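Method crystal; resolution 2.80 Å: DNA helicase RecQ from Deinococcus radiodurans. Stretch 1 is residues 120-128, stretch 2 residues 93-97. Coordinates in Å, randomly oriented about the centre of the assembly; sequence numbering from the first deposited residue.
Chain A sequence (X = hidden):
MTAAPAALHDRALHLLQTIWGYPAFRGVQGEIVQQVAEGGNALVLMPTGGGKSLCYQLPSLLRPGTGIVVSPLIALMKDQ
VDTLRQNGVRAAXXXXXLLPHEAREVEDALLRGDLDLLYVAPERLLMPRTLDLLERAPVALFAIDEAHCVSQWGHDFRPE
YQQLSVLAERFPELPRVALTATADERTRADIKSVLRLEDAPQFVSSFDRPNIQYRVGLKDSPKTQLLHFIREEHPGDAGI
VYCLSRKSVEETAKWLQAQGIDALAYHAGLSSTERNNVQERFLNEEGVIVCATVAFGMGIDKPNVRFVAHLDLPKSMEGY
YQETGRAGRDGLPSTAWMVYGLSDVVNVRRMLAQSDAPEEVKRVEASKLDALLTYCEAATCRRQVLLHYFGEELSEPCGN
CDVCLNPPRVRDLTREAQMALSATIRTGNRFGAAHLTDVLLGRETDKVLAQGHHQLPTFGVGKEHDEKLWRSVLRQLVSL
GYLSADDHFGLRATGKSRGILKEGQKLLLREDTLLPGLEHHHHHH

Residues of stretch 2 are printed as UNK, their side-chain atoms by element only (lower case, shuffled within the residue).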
# COMPACT_ATOMS: atom_id res chain seq x y z
N VAL A 120 -16.16 -13.23 -10.36
CA VAL A 120 -15.82 -14.64 -10.34
C VAL A 120 -14.58 -14.91 -9.49
O VAL A 120 -13.54 -14.28 -9.66
CB VAL A 120 -15.60 -15.16 -11.79
CG1 VAL A 120 -14.70 -14.20 -12.57
CG2 VAL A 120 -15.05 -16.58 -11.82
N ALA A 121 -14.71 -15.83 -8.55
CA ALA A 121 -13.60 -16.25 -7.75
C ALA A 121 -12.56 -16.86 -8.67
O ALA A 121 -12.90 -17.50 -9.66
CB ALA A 121 -14.05 -17.24 -6.70
N PRO A 122 -11.27 -16.69 -8.33
CA PRO A 122 -10.15 -17.26 -9.09
C PRO A 122 -10.28 -18.76 -9.25
O PRO A 122 -9.92 -19.33 -10.28
CB PRO A 122 -8.94 -16.93 -8.21
CG PRO A 122 -9.37 -15.75 -7.42
CD PRO A 122 -10.82 -15.91 -7.17
N GLU A 123 -10.83 -19.38 -8.22
CA GLU A 123 -11.03 -20.82 -8.18
C GLU A 123 -11.94 -21.24 -9.34
O GLU A 123 -11.64 -22.19 -10.06
CB GLU A 123 -11.59 -21.22 -6.80
CG GLU A 123 -12.46 -22.45 -6.77
CD GLU A 123 -13.90 -22.15 -7.15
OE1 GLU A 123 -14.35 -20.99 -6.95
OE2 GLU A 123 -14.58 -23.07 -7.66
N ARG A 124 -13.03 -20.51 -9.52
CA ARG A 124 -13.90 -20.78 -10.65
C ARG A 124 -13.21 -20.45 -11.99
O ARG A 124 -13.24 -21.26 -12.90
CB ARG A 124 -15.20 -19.99 -10.53
CG ARG A 124 -16.34 -20.56 -11.36
CD ARG A 124 -16.76 -21.89 -10.79
NE ARG A 124 -17.89 -22.45 -11.51
CZ ARG A 124 -18.52 -23.55 -11.13
NH1 ARG A 124 -18.11 -24.18 -10.03
NH2 ARG A 124 -19.54 -24.02 -11.83
N LEU A 125 -12.59 -19.28 -12.09
CA LEU A 125 -12.02 -18.80 -13.35
C LEU A 125 -10.97 -19.71 -13.96
O LEU A 125 -10.94 -19.92 -15.18
CB LEU A 125 -11.41 -17.41 -13.17
CG LEU A 125 -10.62 -16.93 -14.38
CD1 LEU A 125 -11.57 -16.60 -15.50
CD2 LEU A 125 -9.74 -15.71 -14.08
N LEU A 126 -10.10 -20.28 -13.13
CA LEU A 126 -8.93 -20.96 -13.67
C LEU A 126 -9.25 -22.39 -14.08
O LEU A 126 -8.42 -23.04 -14.72
CB LEU A 126 -7.78 -20.92 -12.65
CG LEU A 126 -7.26 -19.52 -12.35
CD1 LEU A 126 -6.66 -19.44 -10.96
CD2 LEU A 126 -6.24 -19.13 -13.39
N MET A 127 -10.44 -22.86 -13.72
CA MET A 127 -10.91 -24.18 -14.14
C MET A 127 -10.95 -24.26 -15.69
O MET A 127 -11.49 -23.35 -16.36
CB MET A 127 -12.30 -24.48 -13.58
CG MET A 127 -12.40 -24.74 -12.10
SD MET A 127 -14.14 -25.00 -11.64
CE MET A 127 -13.95 -25.72 -10.00
N PRO A 128 -10.39 -25.35 -16.26
CA PRO A 128 -10.26 -25.46 -17.73
C PRO A 128 -11.60 -25.32 -18.44
O PRO A 128 -11.71 -24.71 -19.50
CB PRO A 128 -9.68 -26.87 -17.92
CG PRO A 128 -9.04 -27.21 -16.61
CD PRO A 128 -9.94 -26.58 -15.58
N UNK A 93 -22.66 -13.41 -9.77
CA UNK A 93 -21.51 -14.05 -9.14
C UNK A 93 -21.41 -15.47 -9.54
O UNK A 93 -22.40 -16.18 -9.55
c UNK A 93 -20.70 -11.80 -7.11
c UNK A 93 -22.93 -12.34 -6.46
c UNK A 93 -22.01 -10.17 -6.00
c UNK A 93 -21.74 -12.71 -7.04
c UNK A 93 -20.83 -10.53 -6.59
c UNK A 93 -23.07 -11.08 -5.94
c UNK A 93 -21.58 -14.04 -7.61
N UNK A 94 -20.17 -15.88 -9.76
CA UNK A 94 -19.87 -17.23 -10.12
C UNK A 94 -18.76 -17.71 -9.17
O UNK A 94 -17.64 -17.19 -9.19
c UNK A 94 -18.68 -18.28 -13.70
c UNK A 94 -19.45 -17.27 -11.58
c UNK A 94 -20.84 -19.01 -12.66
c UNK A 94 -19.41 -18.56 -12.39
N UNK A 95 -19.09 -18.70 -8.34
CA UNK A 95 -18.13 -19.32 -7.42
C UNK A 95 -18.68 -20.64 -6.88
O UNK A 95 -19.87 -20.95 -7.04
o UNK A 95 -19.81 -18.52 -4.94
c UNK A 95 -17.81 -18.39 -6.24
n UNK A 95 -19.29 -16.52 -5.81
c UNK A 95 -19.06 -17.81 -5.61
N UNK A 96 -17.83 -21.42 -6.22
CA UNK A 96 -18.23 -22.75 -5.78
C UNK A 96 -19.08 -22.78 -4.51
O UNK A 96 -19.50 -23.85 -4.08
o UNK A 96 -16.41 -23.92 -6.86
c UNK A 96 -16.98 -23.62 -5.59
N UNK A 97 -19.36 -21.62 -3.91
CA UNK A 97 -20.39 -21.56 -2.88
C UNK A 97 -21.77 -21.78 -3.48
O UNK A 97 -22.75 -21.88 -2.76
c UNK A 97 -19.00 -19.63 -1.95
o UNK A 97 -21.26 -19.25 -2.84
c UNK A 97 -20.42 -20.19 -2.14

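Position 93 carries seven side-chain atoms, all carbon: one carbon attached to CA, followed by a closed ring of six. No oxygen lies on the ring, which excludes tyrosine. The CA-to-CB bond points sideways to stretch 1, and no side-chain atom is in contact with it. A six-carbon ring on a single methylene identifies Phe93, with chi1 in the m well. It belongs to a strand that begins earlier in the chain.

Position 94 has four side-chain carbons in a chain that forks at its second atom. The backbone here pairs in parallel register with Val120, the two CA atoms lying 4.8 Å apart, and both side chains emerge on the same face of the sheet. The CB atom of position 94 lies 4.4 Å from CB of Val120, an apolar contact between neighbouring strands. The forked carbon lies 3.8 Å from CG of Arg124, against the aliphatic part of that long side chain. Four carbons branching at the gamma position, rather than at CB, define Leu94, with chi1 t and chi2 p. Its buried side chain is thus flanked by a strand residue and by a residue of the following helix.

At position 95 two carbons are followed by one oxygen and one nitrogen, both bonded to the second carbon. This is a short terminal amide; a glutamine would need a further carbon. CB lies 4.0 Å from CB of Ala121, and CA is 4.3 Å from CB of Arg124. The residue is Asn95. Its amide is turned to its own stretch, where OD1 accepts a hydrogen bond from the residue two positions on.

Position 96 has one carbon and one oxygen. The oxygen lies 3.6 Å from NH1 of Arg124, at the edge of the guanidinium and near its plane, and 2.2 Å from OE2 of Glu123, too short for a hydrogen bond and best regarded as a clash in the model. A single carbon bearing a hydroxyl is Ser96.

Position 97 shows a CB bearing one oxygen and one carbon; its CA-to-CB bond points away from stretch 1, which the side chain does not touch. This beta-branched pattern is Thr97. Instead, OG1 of Thr97 donates to OD1 of Asn95 at 2.7 Å, and the backbone N of Thr97 adds a weak hydrogen bond to the same OD1 at 3.3 Å, tying together the segment after the strand.

The contact is anchored by the backbone. N of Ala121 donates to O of Leu94 at 3.3 Å, and CA of Val120 approaches the same oxygen at 3.3 Å in a CA-H...O contact, so one carbonyl serves both residues. Ala121 also occupies the N-cap position, right before the helix; the chain therefore passes directly from strand pairing into a helix in which the CA-to-CB bonds of Glu123 and Arg124 point toward stretch 2. Together the two stretches bury 325 Å², with Leu94 contributing the largest share.

Stretch 2 (93-97) FLNST
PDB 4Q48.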